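Local coordinates for pesticidal crystal protein Cry4Aa (Bacillus thuringiensis, PDB 2C9K) that kills mosquito larvae as a pore-forming toxin, binding midgut epithelial cells and promoting their colloid-osmotic lysis, at residues Lys60-Thr65 with Cys132-Ile137. Sequence-based numbering, arbitrary orientation.
Sequences KEIAST and CDYYNI
The aliphatic chain of Lys60 lies over one face of the Tyr134 ring, while the CG2 methyl of Ile62 meets the same ring at its edge, in plane, 3.7 Å from Tyr134 CD2. Lys60 CD sits above the ring centre, 3.7 Å from the centroid and 8° off the ring normal, a CH-pi contact; nearer the backbone, CB rests over the phenol end beside CZ. Lys60 CG, anti to the backbone N (chi1 -179°), lies 3.6 Å from Tyr134 CE2. Beyond it the chain is extended, and the two side chains slide past each other in opposite directions, the lysine methylenes running from CZ back toward CG of the ring as the ammonium end leads away. The tyrosine hydroxyl meanwhile reaches the lysine backbone: Tyr134 OH donates to Lys60 O at 2.7 Å, from above the carbonyl plane and with a C=O...O angle of 100°. Lys60 thus meets Tyr134 twice, with its methylenes over the ring and its carbonyl at the hydroxyl. The other branch of Ile62 is turned to the next tyrosine: Ile62 CD1 meets the edge of the Tyr135 ring, near its plane, 4.1 Å from Tyr135 CD1, the two side chains crossing at about a right angle. The Tyr135 hydroxyl is engaged elsewhere, donating a hydrogen bond to the backbone oxygen of Leu121. The contact lies in the helical N-terminal domain, which in three-domain Cry toxins is the part associated with pore formation, and joins the extended link between helices 46-58 and 64-74 to the short helix 129-137. Tyr134 also packs on Lys55 and Ile58 of helix 46-58 and on Leu207 of helix 183-208, whereas Tyr135 touches Tyr66 and Ala70 of helix 64-74.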
loop_
_atom_site.group_PDB
_atom_site.type_symbol
_atom_site.label_atom_id
_atom_site.label_comp_id
_atom_site.label_asym_id
_atom_site.label_seq_id
_atom_site.Cartn_x
_atom_site.Cartn_y
_atom_site.Cartn_z
ATOM N N LYS A 60 -0.600 -0.134 -25.296
ATOM C CA LYS A 60 0.457 0.061 -26.287
ATOM C C LYS A 60 0.786 -1.348 -26.765
ATOM O O LYS A 60 0.400 -2.320 -26.112
ATOM C CB LYS A 60 1.689 0.718 -25.661
ATOM C CG LYS A 60 2.826 0.965 -26.638
ATOM C CD LYS A 60 3.868 1.915 -26.053
ATOM C CE LYS A 60 4.925 2.298 -27.084
ATOM N NZ LYS A 60 5.789 3.418 -26.602
ATOM N N GLU A 61 1.502 -1.490 -27.874
ATOM C CA GLU A 61 1.761 -2.839 -28.351
ATOM C C GLU A 61 3.175 -3.315 -28.653
ATOM O O GLU A 61 4.078 -2.529 -28.959
ATOM C CB GLU A 61 0.888 -3.104 -29.573
ATOM C CG GLU A 61 -0.564 -2.754 -29.347
ATOM C CD GLU A 61 -1.498 -3.574 -30.206
ATOM O OE1 GLU A 61 -1.671 -4.782 -29.914
ATOM O OE2 GLU A 61 -2.051 -3.011 -31.177
ATOM N N ILE A 62 3.327 -4.635 -28.541
ATOM C CA ILE A 62 4.561 -5.358 -28.828
ATOM C C ILE A 62 4.167 -6.795 -29.153
ATOM O O ILE A 62 3.112 -7.272 -28.728
ATOM C CB ILE A 62 5.556 -5.393 -27.640
ATOM C CG1 ILE A 62 4.984 -6.221 -26.487
ATOM C CG2 ILE A 62 5.907 -3.973 -27.216
ATOM C CD1 ILE A 62 6.000 -6.518 -25.408
ATOM N N ALA A 63 5.019 -7.476 -29.909
ATOM C CA ALA A 63 4.760 -8.854 -30.303
ATOM C C ALA A 63 4.535 -9.748 -29.092
ATOM O O ALA A 63 5.327 -9.761 -28.151
ATOM C CB ALA A 63 5.919 -9.382 -31.136
ATOM N N SER A 64 3.445 -10.500 -29.127
ATOM C CA SER A 64 3.105 -11.401 -28.043
ATOM C C SER A 64 4.181 -12.451 -27.762
ATOM O O SER A 64 4.102 -13.177 -26.769
ATOM C CB SER A 64 1.764 -12.080 -28.346
ATOM O OG SER A 64 1.645 -12.387 -29.724
ATOM N N THR A 65 5.187 -12.535 -28.628
ATOM C CA THR A 65 6.268 -13.499 -28.432
ATOM C C THR A 65 7.107 -13.070 -27.230
ATOM O O THR A 65 7.727 -13.896 -26.566
ATOM C CB THR A 65 7.180 -13.594 -29.675
ATOM O OG1 THR A 65 7.717 -12.303 -29.980
ATOM C CG2 THR A 65 6.400 -14.097 -30.863
ATOM N N CYS A 132 11.917 -0.880 -25.253
ATOM C CA CYS A 132 12.456 -1.805 -24.267
ATOM C C CYS A 132 11.982 -1.349 -22.894
ATOM O O CYS A 132 11.760 -2.166 -21.998
ATOM C CB CYS A 132 13.988 -1.824 -24.313
ATOM S SG CYS A 132 14.745 -2.885 -23.037
ATOM N N ASP A 133 11.829 -0.038 -22.736
ATOM C CA ASP A 133 11.361 0.525 -21.476
ATOM C C ASP A 133 9.916 0.110 -21.257
ATOM O O ASP A 133 9.506 -0.176 -20.137
ATOM C CB ASP A 133 11.459 2.051 -21.499
ATOM C CG ASP A 133 12.857 2.547 -21.195
ATOM O OD1 ASP A 133 13.280 2.458 -20.022
ATOM O OD2 ASP A 133 13.537 3.018 -22.130
ATOM N N TYR A 134 9.151 0.075 -22.341
ATOM C CA TYR A 134 7.748 -0.302 -22.274
ATOM C C TYR A 134 7.609 -1.778 -21.938
ATOM O O TYR A 134 6.700 -2.166 -21.206
ATOM C CB TYR A 134 7.053 0.000 -23.603
ATOM C CG TYR A 134 5.624 -0.488 -23.664
ATOM C CD1 TYR A 134 4.671 -0.041 -22.745
ATOM C CD2 TYR A 134 5.226 -1.411 -24.627
ATOM C CE1 TYR A 134 3.359 -0.510 -22.788
ATOM C CE2 TYR A 134 3.923 -1.880 -24.676
ATOM C CZ TYR A 134 2.997 -1.427 -23.756
ATOM O OH TYR A 134 1.703 -1.890 -23.811
ATOM N N TYR A 135 8.510 -2.597 -22.475
ATOM C CA TYR A 135 8.491 -4.035 -22.219
ATOM C C TYR A 135 8.813 -4.350 -20.758
ATOM O O TYR A 135 8.259 -5.284 -20.181
ATOM C CB TYR A 135 9.497 -4.766 -23.124
ATOM C CG TYR A 135 9.894 -6.137 -22.598
ATOM C CD1 TYR A 135 9.097 -7.257 -22.818
ATOM C CD2 TYR A 135 11.048 -6.296 -21.826
ATOM C CE1 TYR A 135 9.440 -8.501 -22.279
ATOM C CE2 TYR A 135 11.395 -7.525 -21.285
ATOM C CZ TYR A 135 10.591 -8.623 -21.513
ATOM O OH TYR A 135 10.951 -9.837 -20.974
ATOM N N ASN A 136 9.714 -3.576 -20.161
ATOM C CA ASN A 136 10.087 -3.823 -18.779
ATOM C C ASN A 136 9.097 -3.306 -17.759
ATOM O O ASN A 136 9.009 -3.847 -16.664
ATOM C CB ASN A 136 11.476 -3.269 -18.497
ATOM C CG ASN A 136 12.562 -4.239 -18.897
ATOM O OD1 ASN A 136 12.702 -5.313 -18.304
ATOM N ND2 ASN A 136 13.332 -3.878 -19.917
ATOM N N ILE A 137 8.350 -2.265 -18.096
ATOM C CA ILE A 137 7.359 -1.784 -17.153
ATOM C C ILE A 137 6.172 -2.737 -17.278
ATOM O O ILE A 137 5.386 -2.909 -16.347
ATOM C CB ILE A 137 6.871 -0.361 -17.475
ATOM C CG1 ILE A 137 5.917 -0.395 -18.653
ATOM C CG2 ILE A 137 8.034 0.542 -17.778
ATOM C CD1 ILE A 137 4.976 0.749 -18.642
#